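Local coordinates for protein hydrolase, haloacid dehalogenase-like family (Chlorobaculum tepidum, PDB 2HCF) that binds magnesium and is probably a hydrolase of the haloacid dehalogenase-like family, its natural substrate not established, at residues R4-F9 and S171-I176; L16-M21 and E90-L95; E96-L101 and P131-Y136; N119-G124 and G140-D145. All blocks are in the same frame, centred on the assembly; numbering follows the deposited sequence.

Contact 1 joins two neighbouring strands in the middle of the parallel sheet, and contact 4 reaches the same sheet at its outer strand 140-141, the two centres about 18 Å apart. Contact 2, the small antiparallel pair, lies about 25 Å from contact 1, centre to centre, on the other side of the chain's centre. Its strand 92-94 leads into helix 98-106, which opens contact 3, their centres about 13 Å apart; Leu94 packs on Pro131 and Ile133 there. Along the chain, contacts 2, 3 and 4 all nest within the span closed by contact 1, and contacts 3 and 4 interleave. Closing that span brings Asp10, Asp12 and Asp178 together as ligands of a magnesium ion.

Contact 1: residues R4-F9 and S171-I176; sequences RTLVLF and SQIVII
Strands 5-9 and 173-176 run in the same direction, 4.8 Å between their axes, with Leu6, Val7, Leu8 and Phe9 paired in turn with Ile173, Val174, Ile175 and Ile176. They are neighbours in the central parallel sheet of the Rossmann-like HAD fold, and they illustrate how a parallel pair is knit: Leu6 and Leu8 each offer both N and O to segment 171-176, while Thr5, Val7 and Phe9 bond on the other side to Asp110 and to Leu112 and Gly114 of strand 111-116. Leu6 N donates to Gln172 O and Leu8 N to Val174 O; Val174 N and Ile176 N donate in return to Leu6 O and Leu8 O.

On the face with Val7, Val174 and Phe9, Ile176 carries most of the packing. Its CG1 stands anti to the carbonyl carbon (chi1 -59°), and its CD1 lies over the Phe9 ring in a CH-pi contact, 3.8 Å from the centroid. The methyl is displaced toward the rim, with Phe9 CZ 3.6 Å from Ile176 CD1. The same CD1 meets Val7 CG1 at 3.5 Å, so one methyl bridges two residues of the neighbouring strand. On the other face Leu8 and Ile175 lie side by side, Leu8 CD1 4.0 Å from Ile175 CG1, and helix 152-164 packs on Leu6, Leu8 and Ile173. Both strands lead toward magnesium ligands, Asp10 and Asp178. At the far end the extended Gln172 side chain passes Arg4 O; its OE1 accepts from Ser169 N and, at 2.9 Å, from a water that also donates weakly to Arg4 O.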
loop_
_atom_site.group_PDB
_atom_site.type_symbol
_atom_site.label_atom_id
_atom_site.label_comp_id
_atom_site.label_asym_id
_atom_site.label_seq_id
_atom_site.Cartn_x
_atom_site.Cartn_y
_atom_site.Cartn_z
ATOM N N ARG A 4 -16.801 -16.428 1.953
ATOM C CA ARG A 4 -15.557 -16.068 1.266
ATOM C C ARG A 4 -15.176 -14.634 1.624
ATOM O O ARG A 4 -16.002 -13.738 1.441
ATOM C CB ARG A 4 -15.688 -16.202 -0.254
ATOM C CG ARG A 4 -15.640 -17.648 -0.765
ATOM C CD ARG A 4 -15.429 -17.723 -2.282
ATOM N NE ARG A 4 -16.681 -17.726 -3.047
ATOM C CZ ARG A 4 -16.759 -17.654 -4.382
ATOM N NH1 ARG A 4 -15.663 -17.555 -5.126
ATOM N NH2 ARG A 4 -17.942 -17.668 -4.987
ATOM N N THR A 5 -13.947 -14.436 2.136
ATOM C CA THR A 5 -13.445 -13.109 2.574
ATOM C C THR A 5 -12.308 -12.565 1.705
ATOM O O THR A 5 -11.392 -13.295 1.327
ATOM C CB THR A 5 -12.971 -13.172 4.014
ATOM O OG1 THR A 5 -14.105 -13.439 4.845
ATOM C CG2 THR A 5 -12.349 -11.851 4.471
ATOM N N LEU A 6 -12.409 -11.271 1.404
ATOM C CA LEU A 6 -11.438 -10.531 0.611
ATOM C C LEU A 6 -10.614 -9.683 1.583
ATOM O O LEU A 6 -11.161 -8.835 2.300
ATOM C CB LEU A 6 -12.144 -9.632 -0.424
ATOM C CG LEU A 6 -11.239 -8.673 -1.216
ATOM C CD1 LEU A 6 -10.187 -9.444 -1.955
ATOM C CD2 LEU A 6 -11.959 -7.783 -2.190
ATOM N N VAL A 7 -9.311 -9.931 1.610
ATOM C CA VAL A 7 -8.432 -9.232 2.509
ATOM C C VAL A 7 -7.343 -8.459 1.734
ATOM O O VAL A 7 -6.483 -9.056 1.079
ATOM C CB VAL A 7 -7.765 -10.217 3.500
ATOM C CG1 VAL A 7 -7.042 -9.441 4.583
ATOM C CG2 VAL A 7 -8.808 -11.139 4.118
ATOM N N LEU A 8 -7.360 -7.146 1.900
ATOM C CA LEU A 8 -6.502 -6.236 1.147
ATOM C C LEU A 8 -5.527 -5.536 2.099
ATOM O O LEU A 8 -5.925 -4.910 3.075
ATOM C CB LEU A 8 -7.369 -5.227 0.384
ATOM C CG LEU A 8 -8.374 -5.796 -0.622
ATOM C CD1 LEU A 8 -9.272 -4.685 -1.122
ATOM C CD2 LEU A 8 -7.687 -6.490 -1.781
ATOM N N PHE A 9 -4.246 -5.648 1.789
ATOM C CA PHE A 9 -3.145 -5.152 2.613
ATOM C C PHE A 9 -2.409 -4.024 1.910
ATOM O O PHE A 9 -2.033 -4.136 0.704
ATOM C CB PHE A 9 -2.098 -6.250 2.813
ATOM C CG PHE A 9 -2.410 -7.237 3.926
ATOM C CD1 PHE A 9 -1.998 -6.977 5.230
ATOM C CD2 PHE A 9 -3.019 -8.466 3.654
ATOM C CE1 PHE A 9 -2.247 -7.888 6.247
ATOM C CE2 PHE A 9 -3.271 -9.369 4.657
ATOM C CZ PHE A 9 -2.880 -9.076 5.961
ATOM N N SER A 171 -19.278 -6.690 4.698
ATOM C CA SER A 171 -18.741 -7.363 5.878
ATOM C C SER A 171 -17.744 -8.428 5.517
ATOM O O SER A 171 -17.055 -8.919 6.405
ATOM C CB SER A 171 -19.839 -8.030 6.688
ATOM O OG SER A 171 -20.565 -8.965 5.899
ATOM N N GLN A 172 -17.712 -8.808 4.242
ATOM C CA GLN A 172 -16.718 -9.777 3.726
ATOM C C GLN A 172 -15.430 -9.145 3.167
ATOM O O GLN A 172 -14.556 -9.844 2.688
ATOM C CB GLN A 172 -17.363 -10.642 2.635
ATOM C CG GLN A 172 -18.381 -11.619 3.147
ATOM C CD GLN A 172 -19.163 -12.297 2.025
ATOM O OE1 GLN A 172 -19.323 -11.756 0.936
ATOM N NE2 GLN A 172 -19.667 -13.482 2.304
ATOM N N ILE A 173 -15.327 -7.824 3.219
ATOM C CA ILE A 173 -14.164 -7.125 2.694
ATOM C C ILE A 173 -13.392 -6.481 3.846
ATOM O O ILE A 173 -13.958 -5.747 4.647
ATOM C CB ILE A 173 -14.549 -6.021 1.687
ATOM C CG1 ILE A 173 -15.447 -6.596 0.571
ATOM C CG2 ILE A 173 -13.255 -5.363 1.107
ATOM C CD1 ILE A 173 -16.219 -5.515 -0.206
ATOM N N VAL A 174 -12.101 -6.773 3.905
ATOM C CA VAL A 174 -11.234 -6.290 4.982
ATOM C C VAL A 174 -10.058 -5.530 4.367
ATOM O O VAL A 174 -9.323 -6.058 3.514
ATOM C CB VAL A 174 -10.728 -7.464 5.862
ATOM C CG1 VAL A 174 -9.811 -6.969 6.962
ATOM C CG2 VAL A 174 -11.900 -8.216 6.454
ATOM N N ILE A 175 -9.914 -4.279 4.792
ATOM C CA ILE A 175 -8.857 -3.431 4.309
ATOM C C ILE A 175 -7.922 -3.056 5.443
ATOM O O ILE A 175 -8.344 -2.479 6.440
ATOM C CB ILE A 175 -9.436 -2.213 3.623
ATOM C CG1 ILE A 175 -9.922 -2.633 2.235
ATOM C CG2 ILE A 175 -8.414 -1.115 3.466
ATOM C CD1 ILE A 175 -10.924 -1.705 1.617
ATOM N N ILE A 176 -6.645 -3.394 5.271
ATOM C CA ILE A 176 -5.660 -3.287 6.347
ATOM C C ILE A 176 -4.547 -2.286 6.007
ATOM O O ILE A 176 -3.894 -2.393 4.943
ATOM C CB ILE A 176 -5.043 -4.674 6.657
ATOM C CG1 ILE A 176 -6.143 -5.654 7.072
ATOM C CG2 ILE A 176 -3.967 -4.576 7.738
ATOM C CD1 ILE A 176 -5.765 -7.129 6.927
HETATM O O HOH W 1 -18.439 -13.723 -0.944
#

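Contact 2: residues L16-M21 and E90-L95; sequences LKVESM and EDITLL
Asp91 O is held by two donors, Glu19 N at 2.8 Å and a water whose oxygen is 2.7 Å from Asp91 O, with the CA-H of Val18 close by. The water also donates to Lys17 O and lies within hydrogen-bonding distance of Thr93 OG1, so it ties the two segments together on the face of Lys17 and Thr93. Lys17 and Thr93 form a hydrogen-bonded antiparallel pair, each N meeting the other's O at 2.9 Å.

On the face of Leu16 and Val18, Ile92 fills the space between them. Its CG2 touches Leu16 CD2 at 3.7 Å, while chi2 of -61° sends Ile92 CD1 toward Val18, 3.8 Å from Val18 CG2. Leu128 and Lys127 of helix 121-129 close over this side. Beyond the strands the Asp91 carboxylate passes Met21, a selenomethionine, at about a right angle, Asp91 CG lying 4.0 Å from Met21 CG, and its OD2 accepts from Arg88 N. An alanine here would probably leave Arg88 N without that acceptor and open a gap beside Met21 CG.

The pair resembles the flap hairpin of HAD enzymes, with the cap helices inserted between its strands. Its polar hold is mainly backbone and water. The carboxylates of Glu19 and Asp91 are like charges not in contact; each has its own N-H partner, Ser20 N on Glu19 OE2 and Arg88 N on Asp91 OD2, which would probably make their closeness tolerable.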
loop_
_atom_site.group_PDB
_atom_site.type_symbol
_atom_site.label_atom_id
_atom_site.label_comp_id
_atom_site.label_asym_id
_atom_site.label_seq_id
_atom_site.Cartn_x
_atom_site.Cartn_y
_atom_site.Cartn_z
ATOM N N LEU A 16 5.890 -4.027 5.842
ATOM C CA LEU A 16 7.324 -3.802 5.890
ATOM C C LEU A 16 7.610 -2.317 5.898
ATOM O O LEU A 16 6.683 -1.491 5.728
ATOM C CB LEU A 16 8.010 -4.482 4.701
ATOM C CG LEU A 16 7.542 -4.096 3.266
ATOM C CD1 LEU A 16 8.148 -2.778 2.769
ATOM C CD2 LEU A 16 7.949 -5.233 2.294
ATOM N N LYS A 17 8.889 -2.010 6.136
ATOM C CA LYS A 17 9.455 -0.671 5.991
ATOM C C LYS A 17 10.700 -0.726 5.161
ATOM O O LYS A 17 11.373 -1.764 5.095
ATOM C CB LYS A 17 9.805 -0.058 7.337
ATOM C CG LYS A 17 8.556 0.275 8.136
ATOM C CD LYS A 17 8.875 0.895 9.459
ATOM C CE LYS A 17 7.561 1.152 10.211
ATOM N NZ LYS A 17 7.758 1.728 11.567
ATOM N N VAL A 18 10.978 0.408 4.511
ATOM C CA VAL A 18 12.142 0.555 3.657
ATOM C C VAL A 18 13.049 1.618 4.212
ATOM O O VAL A 18 12.590 2.591 4.789
ATOM C CB VAL A 18 11.768 0.959 2.221
ATOM C CG1 VAL A 18 13.008 0.782 1.282
ATOM C CG2 VAL A 18 10.621 0.092 1.715
ATOM N N GLU A 19 14.337 1.432 3.957
ATOM C CA GLU A 19 15.375 2.353 4.375
ATOM C C GLU A 19 15.222 3.703 3.633
ATOM O O GLU A 19 14.534 3.772 2.633
ATOM C CB GLU A 19 16.710 1.630 4.131
ATOM C CG GLU A 19 17.914 2.318 4.511
ATOM C CD GLU A 19 18.011 2.631 5.962
ATOM O OE1 GLU A 19 18.285 1.715 6.770
ATOM O OE2 GLU A 19 17.876 3.820 6.270
ATOM N N SER A 20 15.802 4.780 4.188
ATOM C CA SER A 20 15.682 6.174 3.650
ATOM C C SER A 20 16.165 6.390 2.199
ATOM O O SER A 20 15.853 7.410 1.576
ATOM C CB SER A 20 16.457 7.150 4.551
ATOM O OG SER A 20 17.850 6.839 4.532
HETATM N N MSE A 21 16.947 5.452 1.687
HETATM C CA MSE A 21 17.267 5.399 0.260
HETATM C C MSE A 21 16.038 5.506 -0.670
HETATM O O MSE A 21 16.143 6.027 -1.775
HETATM C CB MSE A 21 18.057 4.118 -0.048
HETATM C CG MSE A 21 17.319 2.815 0.231
HETATM SE SE MSE A 21 16.176 2.189 -1.233
HETATM C CE MSE A 21 17.465 1.888 -2.547
ATOM N N GLU A 90 18.753 -5.829 2.667
ATOM C CA GLU A 90 19.091 -5.110 3.902
ATOM C C GLU A 90 18.392 -3.761 4.063
ATOM O O GLU A 90 18.414 -3.168 5.156
ATOM C CB GLU A 90 20.597 -4.909 3.973
ATOM C CG GLU A 90 21.379 -6.218 4.163
ATOM C CD GLU A 90 21.518 -7.086 2.898
ATOM O OE1 GLU A 90 21.353 -6.572 1.769
ATOM O OE2 GLU A 90 21.787 -8.309 3.044
ATOM N N ASP A 91 17.808 -3.262 2.980
ATOM C CA ASP A 91 16.999 -2.041 3.008
ATOM C C ASP A 91 15.563 -2.283 3.494
ATOM O O ASP A 91 14.871 -1.330 3.815
ATOM C CB ASP A 91 16.971 -1.388 1.614
ATOM C CG ASP A 91 18.346 -0.914 1.158
ATOM O OD1 ASP A 91 19.105 -0.375 1.998
ATOM O OD2 ASP A 91 18.672 -1.056 -0.040
ATOM N N ILE A 92 15.127 -3.548 3.554
ATOM C CA ILE A 92 13.734 -3.891 3.876
ATOM C C ILE A 92 13.689 -4.532 5.262
ATOM O O ILE A 92 14.464 -5.435 5.585
ATOM C CB ILE A 92 13.081 -4.885 2.805
ATOM C CG1 ILE A 92 13.262 -4.381 1.366
ATOM C CG2 ILE A 92 11.601 -5.122 3.084
ATOM C CD1 ILE A 92 12.626 -3.028 1.043
ATOM N N THR A 93 12.770 -4.070 6.078
ATOM C CA THR A 93 12.518 -4.632 7.381
ATOM C C THR A 93 11.091 -5.171 7.372
ATOM O O THR A 93 10.163 -4.410 7.235
ATOM C CB THR A 93 12.613 -3.510 8.425
ATOM O OG1 THR A 93 13.969 -3.061 8.473
ATOM C CG2 THR A 93 12.159 -3.966 9.808
ATOM N N LEU A 94 10.943 -6.486 7.489
ATOM C CA LEU A 94 9.628 -7.096 7.657
ATOM C C LEU A 94 9.084 -6.798 9.076
ATOM O O LEU A 94 9.800 -6.935 10.058
ATOM C CB LEU A 94 9.757 -8.603 7.380
ATOM C CG LEU A 94 8.545 -9.304 6.760
ATOM C CD1 LEU A 94 8.382 -8.890 5.317
ATOM C CD2 LEU A 94 8.657 -10.798 6.850
ATOM N N LEU A 95 7.836 -6.340 9.191
ATOM C CA LEU A 95 7.282 -5.982 10.491
ATOM C C LEU A 95 6.880 -7.210 11.300
ATOM O O LEU A 95 6.887 -8.335 10.768
ATOM C CB LEU A 95 6.137 -5.009 10.289
ATOM C CG LEU A 95 6.627 -3.729 9.631
ATOM C CD1 LEU A 95 5.487 -2.712 9.516
ATOM C CD2 LEU A 95 7.788 -3.108 10.417
HETATM O O HOH W 2 14.306 -1.174 6.478
#

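Contact 3: residues E96-L101 and P131-Y136; sequences EGVREL and PGIDHY
Arg99 grips Pro131 O end-on with two nitrogens, NH2 at 3.0 Å and NH1 at 3.2 Å. The carbonyl oxygen lies within 8° of the guanidinium plane, so both N-H groups converge on a single acceptor and fix the rotation of the group. Gly132 O, also at the guanidinium edge, adds a weak bond to NH1. Ile133 CG2 packs obliquely against the group, 3.7 Å from Arg99 NH1, and Tyr136 OH lies 3.7 Å from Arg99 CG. The arginine chain is extended as far as CD and then bends at chi3 (-49°), which swings NE round. Beside it, Val98 CG1 meets Ile133 CD1 at 4.1 Å.

A water forms the next layer. It accepts from Arg99 NH1 at 3.0 Å and pairs with Tyr136 OH at 2.6 Å and with His135 NE2. His135 CE1 sits over the centre of the Tyr136 ring, so the two water partners brace one another. A methionine in place of Arg99 would probably leave Pro131 O without its two donors and the water without the N-H that helps to hold it.

Further out, Leu94 of strand 92-94 packs on Arg99, Pro131 and Ile133. Gly97 is the N-cap of helix 98-106. Gly132, at positive phi, is the C' residue of a Schellman motif that ends helix 121-129, with Ile133 N bonded to Leu128 O and Gly132 N to Lys129 O. The contact is thus a guanidinium set against a helix C-terminus, where its positive charge would suit the helix dipole: a Schellman end joined to the first turn of another helix of the HAD core.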
loop_
_atom_site.group_PDB
_atom_site.type_symbol
_atom_site.label_atom_id
_atom_site.label_comp_id
_atom_site.label_asym_id
_atom_site.label_seq_id
_atom_site.Cartn_x
_atom_site.Cartn_y
_atom_site.Cartn_z
ATOM N N GLU A 96 6.546 -7.007 12.580
ATOM C CA GLU A 96 6.387 -8.129 13.519
ATOM C C GLU A 96 5.214 -9.013 13.117
ATOM O O GLU A 96 4.116 -8.511 12.905
ATOM C CB GLU A 96 6.198 -7.631 14.971
ATOM C CG GLU A 96 6.081 -8.797 15.972
ATOM C CD GLU A 96 6.118 -8.365 17.435
ATOM O OE1 GLU A 96 5.919 -7.168 17.723
ATOM O OE2 GLU A 96 6.334 -9.253 18.294
ATOM N N GLY A 97 5.448 -10.306 12.951
ATOM C CA GLY A 97 4.348 -11.269 12.731
ATOM C C GLY A 97 3.794 -11.385 11.316
ATOM O O GLY A 97 2.865 -12.158 11.058
ATOM N N VAL A 98 4.373 -10.630 10.388
ATOM C CA VAL A 98 3.823 -10.519 9.034
ATOM C C VAL A 98 3.862 -11.845 8.254
ATOM O O VAL A 98 2.859 -12.250 7.673
ATOM C CB VAL A 98 4.546 -9.406 8.271
ATOM C CG1 VAL A 98 4.329 -9.523 6.739
ATOM C CG2 VAL A 98 4.115 -8.070 8.824
ATOM N N ARG A 99 5.005 -12.534 8.255
ATOM C CA ARG A 99 5.103 -13.770 7.467
ATOM C C ARG A 99 4.146 -14.836 8.026
ATOM O O ARG A 99 3.457 -15.514 7.280
ATOM C CB ARG A 99 6.535 -14.302 7.382
ATOM C CG ARG A 99 6.685 -15.409 6.296
ATOM C CD ARG A 99 8.049 -16.077 6.233
ATOM N NE ARG A 99 9.154 -15.116 6.209
ATOM C CZ ARG A 99 9.640 -14.527 5.112
ATOM N NH1 ARG A 99 9.155 -14.794 3.893
ATOM N NH2 ARG A 99 10.634 -13.665 5.237
ATOM N N GLU A 100 4.089 -14.926 9.358
ATOM C CA GLU A 100 3.197 -15.835 10.067
ATOM C C GLU A 100 1.732 -15.567 9.708
ATOM O O GLU A 100 0.971 -16.494 9.483
ATOM C CB GLU A 100 3.386 -15.699 11.580
ATOM C CG GLU A 100 4.781 -16.094 12.101
ATOM C CD GLU A 100 5.874 -15.020 11.908
ATOM O OE1 GLU A 100 5.599 -13.880 11.431
ATOM O OE2 GLU A 100 7.041 -15.339 12.231
ATOM N N LEU A 101 1.374 -14.295 9.615
ATOM C CA LEU A 101 -0.002 -13.908 9.348
ATOM C C LEU A 101 -0.383 -14.245 7.901
ATOM O O LEU A 101 -1.478 -14.733 7.620
ATOM C CB LEU A 101 -0.184 -12.405 9.595
ATOM C CG LEU A 101 -1.569 -11.815 9.301
ATOM C CD1 LEU A 101 -2.659 -12.521 10.101
ATOM C CD2 LEU A 101 -1.608 -10.307 9.552
ATOM N N PRO A 131 12.176 -9.485 0.796
ATOM C CA PRO A 131 11.970 -10.445 1.888
ATOM C C PRO A 131 11.131 -11.706 1.556
ATOM O O PRO A 131 10.874 -12.528 2.435
ATOM C CB PRO A 131 11.270 -9.589 2.952
ATOM C CG PRO A 131 10.499 -8.650 2.168
ATOM C CD PRO A 131 11.303 -8.321 0.951
ATOM N N GLY A 132 10.728 -11.885 0.306
ATOM C CA GLY A 132 10.080 -13.127 -0.109
ATOM C C GLY A 132 8.647 -13.314 0.342
ATOM O O GLY A 132 8.264 -14.436 0.732
ATOM N N ILE A 133 7.866 -12.225 0.310
ATOM C CA ILE A 133 6.448 -12.301 0.613
ATOM C C ILE A 133 5.562 -11.792 -0.532
ATOM O O ILE A 133 4.388 -11.530 -0.327
ATOM C CB ILE A 133 6.057 -11.532 1.926
ATOM C CG1 ILE A 133 6.424 -10.063 1.835
ATOM C CG2 ILE A 133 6.737 -12.148 3.144
ATOM C CD1 ILE A 133 5.701 -9.253 2.839
ATOM N N ASP A 134 6.119 -11.636 -1.726
ATOM C CA ASP A 134 5.322 -11.190 -2.889
ATOM C C ASP A 134 4.374 -12.293 -3.358
ATOM O O ASP A 134 3.252 -12.020 -3.824
ATOM C CB ASP A 134 6.263 -10.758 -4.022
ATOM C CG ASP A 134 5.526 -10.344 -5.293
ATOM O OD1 ASP A 134 4.811 -9.331 -5.257
ATOM O OD2 ASP A 134 5.666 -11.022 -6.330
ATOM N N HIS A 135 4.853 -13.538 -3.270
ATOM C CA HIS A 135 4.141 -14.733 -3.749
ATOM C C HIS A 135 2.726 -14.891 -3.116
ATOM O O HIS A 135 1.821 -15.504 -3.714
ATOM C CB HIS A 135 5.033 -15.974 -3.544
ATOM C CG HIS A 135 5.259 -16.315 -2.105
ATOM N ND1 HIS A 135 4.367 -17.073 -1.381
ATOM C CD2 HIS A 135 6.234 -15.945 -1.238
ATOM C CE1 HIS A 135 4.784 -17.163 -0.131
ATOM N NE2 HIS A 135 5.904 -16.469 -0.013
ATOM N N TYR A 136 2.501 -14.285 -1.957
ATOM C CA TYR A 136 1.194 -14.349 -1.313
ATOM C C TYR A 136 0.086 -13.552 -2.034
ATOM O O TYR A 136 -1.101 -13.753 -1.767
ATOM C CB TYR A 136 1.267 -13.800 0.120
ATOM C CG TYR A 136 2.091 -14.605 1.064
ATOM C CD1 TYR A 136 1.642 -15.839 1.543
ATOM C CD2 TYR A 136 3.339 -14.146 1.490
ATOM C CE1 TYR A 136 2.428 -16.583 2.410
ATOM C CE2 TYR A 136 4.109 -14.876 2.357
ATOM C CZ TYR A 136 3.659 -16.079 2.817
ATOM O OH TYR A 136 4.473 -16.793 3.666
HETATM O O HOH W 3 6.984 -16.533 2.891
#

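Contact 4: residues N119-G124 and G140-D145; sequences NFEASG and GAFADD
The Phe142 ring carries Glu121 on one face: CG stands over the ring centre in a CH-pi contact, 3.8 Å from the centroid, and the carboxylate beyond it is stacked, its plane only 8° from that of the ring. Glu121 CD comes within 3.5 Å of Phe142 CE2, while Asn119 O lies at the edge of the same ring. The Glu121 chain reaches across because CG is anti to its backbone N (chi1 -177°) and the rest is extended; at its end OE2 forms a salt bridge with Arg125. The second ring, Phe120, has Asp144 N near its plane at the edge, and its CD1 is 3.7 Å from Ala143 CB.

Two direct hydrogen bonds join the backbones and the helix start. Ala143 N donates to Asn119 O at 2.9 Å, the donor standing 46° out of the carbonyl plane. Asp144 OD1 accepts from Glu121 N at 2.8 Å through its syn lone pair, and OD2 receives a water 2.8 Å away that in turn accepts from Ala122 N. One carboxylate thus serves two N-H groups of the first helical turn, one directly and one through a water, while Lys76 of helix 65-86 pairs with OD2.

Asn119 ND2 bonds to Asp12, a magnesium ligand, and to Thr117, consistent with the threonine of HAD motif II. The contact closes the beta-alpha-beta crossover of strand 111-116, helix 121-129 and strand 140-141, beside the metal site of the Rossmann-like fold.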
loop_
_atom_site.group_PDB
_atom_site.type_symbol
_atom_site.label_atom_id
_atom_site.label_comp_id
_atom_site.label_asym_id
_atom_site.label_seq_id
_atom_site.Cartn_x
_atom_site.Cartn_y
_atom_site.Cartn_z
ATOM N N ASN A 119 2.112 2.333 -3.532
ATOM C CA ASN A 119 3.205 2.005 -4.441
ATOM C C ASN A 119 2.714 1.760 -5.885
ATOM O O ASN A 119 1.638 1.180 -6.098
ATOM C CB ASN A 119 3.930 0.723 -3.975
ATOM C CG ASN A 119 4.753 0.912 -2.707
ATOM O OD1 ASN A 119 5.909 1.364 -2.778
ATOM N ND2 ASN A 119 4.204 0.478 -1.551
ATOM N N PHE A 120 3.513 2.183 -6.875
ATOM C CA PHE A 120 3.420 1.634 -8.211
ATOM C C PHE A 120 3.621 0.126 -8.029
ATOM O O PHE A 120 4.352 -0.313 -7.132
ATOM C CB PHE A 120 4.512 2.194 -9.150
ATOM C CG PHE A 120 4.422 3.686 -9.405
ATOM C CD1 PHE A 120 3.277 4.249 -9.954
ATOM C CD2 PHE A 120 5.510 4.516 -9.147
ATOM C CE1 PHE A 120 3.199 5.642 -10.194
ATOM C CE2 PHE A 120 5.439 5.875 -9.396
ATOM C CZ PHE A 120 4.277 6.440 -9.910
ATOM N N GLU A 121 2.946 -0.674 -8.845
ATOM C CA GLU A 121 3.026 -2.123 -8.710
ATOM C C GLU A 121 4.443 -2.639 -8.803
ATOM O O GLU A 121 4.812 -3.513 -8.022
ATOM C CB GLU A 121 2.198 -2.856 -9.769
ATOM C CG GLU A 121 2.208 -4.393 -9.596
ATOM C CD GLU A 121 1.148 -5.148 -10.451
ATOM O OE1 GLU A 121 0.451 -4.531 -11.295
ATOM O OE2 GLU A 121 1.002 -6.362 -10.246
ATOM N N ALA A 122 5.228 -2.148 -9.757
ATOM C CA ALA A 122 6.513 -2.780 -10.016
ATOM C C ALA A 122 7.455 -2.564 -8.828
ATOM O O ALA A 122 8.178 -3.485 -8.445
ATOM C CB ALA A 122 7.130 -2.260 -11.307
ATOM N N SER A 123 7.416 -1.358 -8.245
ATOM C CA SER A 123 8.264 -1.035 -7.097
ATOM C C SER A 123 7.697 -1.576 -5.769
ATOM O O SER A 123 8.455 -2.053 -4.904
ATOM C CB SER A 123 8.571 0.440 -7.042
ATOM O OG SER A 123 7.395 1.227 -7.104
ATOM N N GLY A 124 6.383 -1.530 -5.609
ATOM C CA GLY A 124 5.717 -2.122 -4.430
ATOM C C GLY A 124 6.009 -3.616 -4.376
ATOM O O GLY A 124 6.373 -4.151 -3.308
ATOM N N GLY A 140 -3.841 -6.879 -7.131
ATOM C CA GLY A 140 -4.054 -5.760 -6.222
ATOM C C GLY A 140 -4.552 -4.524 -6.948
ATOM O O GLY A 140 -4.869 -4.605 -8.142
ATOM N N ALA A 141 -4.728 -3.410 -6.221
ATOM C CA ALA A 141 -4.844 -2.129 -6.827
ATOM C C ALA A 141 -3.657 -1.287 -6.350
ATOM O O ALA A 141 -3.249 -1.372 -5.163
ATOM C CB ALA A 141 -6.166 -1.468 -6.464
ATOM N N PHE A 142 -3.106 -0.492 -7.278
ATOM C CA PHE A 142 -1.814 0.192 -7.119
ATOM C C PHE A 142 -1.828 1.642 -7.609
ATOM O O PHE A 142 -2.835 2.141 -8.171
ATOM C CB PHE A 142 -0.734 -0.572 -7.881
ATOM C CG PHE A 142 -0.703 -2.052 -7.608
ATOM C CD1 PHE A 142 0.091 -2.562 -6.599
ATOM C CD2 PHE A 142 -1.435 -2.945 -8.397
ATOM C CE1 PHE A 142 0.131 -3.960 -6.349
ATOM C CE2 PHE A 142 -1.382 -4.352 -8.155
ATOM C CZ PHE A 142 -0.619 -4.827 -7.115
ATOM N N ALA A 143 -0.700 2.340 -7.434
ATOM C CA ALA A 143 -0.578 3.733 -7.913
ATOM C C ALA A 143 -0.625 3.844 -9.437
ATOM O O ALA A 143 -0.828 4.931 -9.982
ATOM C CB ALA A 143 0.677 4.407 -7.381
ATOM N N ASP A 144 -0.444 2.735 -10.134
ATOM C CA ASP A 144 -0.691 2.739 -11.578
ATOM C C ASP A 144 -2.148 3.033 -11.917
ATOM O O ASP A 144 -2.458 3.480 -13.020
ATOM C CB ASP A 144 -0.267 1.426 -12.181
ATOM C CG ASP A 144 1.042 0.943 -11.607
ATOM O OD1 ASP A 144 0.997 0.447 -10.477
ATOM O OD2 ASP A 144 2.104 1.058 -12.257
ATOM N N ASP A 145 -3.032 2.806 -10.960
ATOM C CA ASP A 145 -4.475 2.835 -11.214
ATOM C C ASP A 145 -5.165 4.148 -10.892
ATOM O O ASP A 145 -6.253 4.416 -11.412
ATOM C CB ASP A 145 -5.146 1.716 -10.420
ATOM C CG ASP A 145 -4.646 0.338 -10.813
ATOM O OD1 ASP A 145 -4.537 0.084 -12.024
ATOM O OD2 ASP A 145 -4.367 -0.501 -9.922
HETATM O O HOH W 4 4.452 -0.449 -11.894
#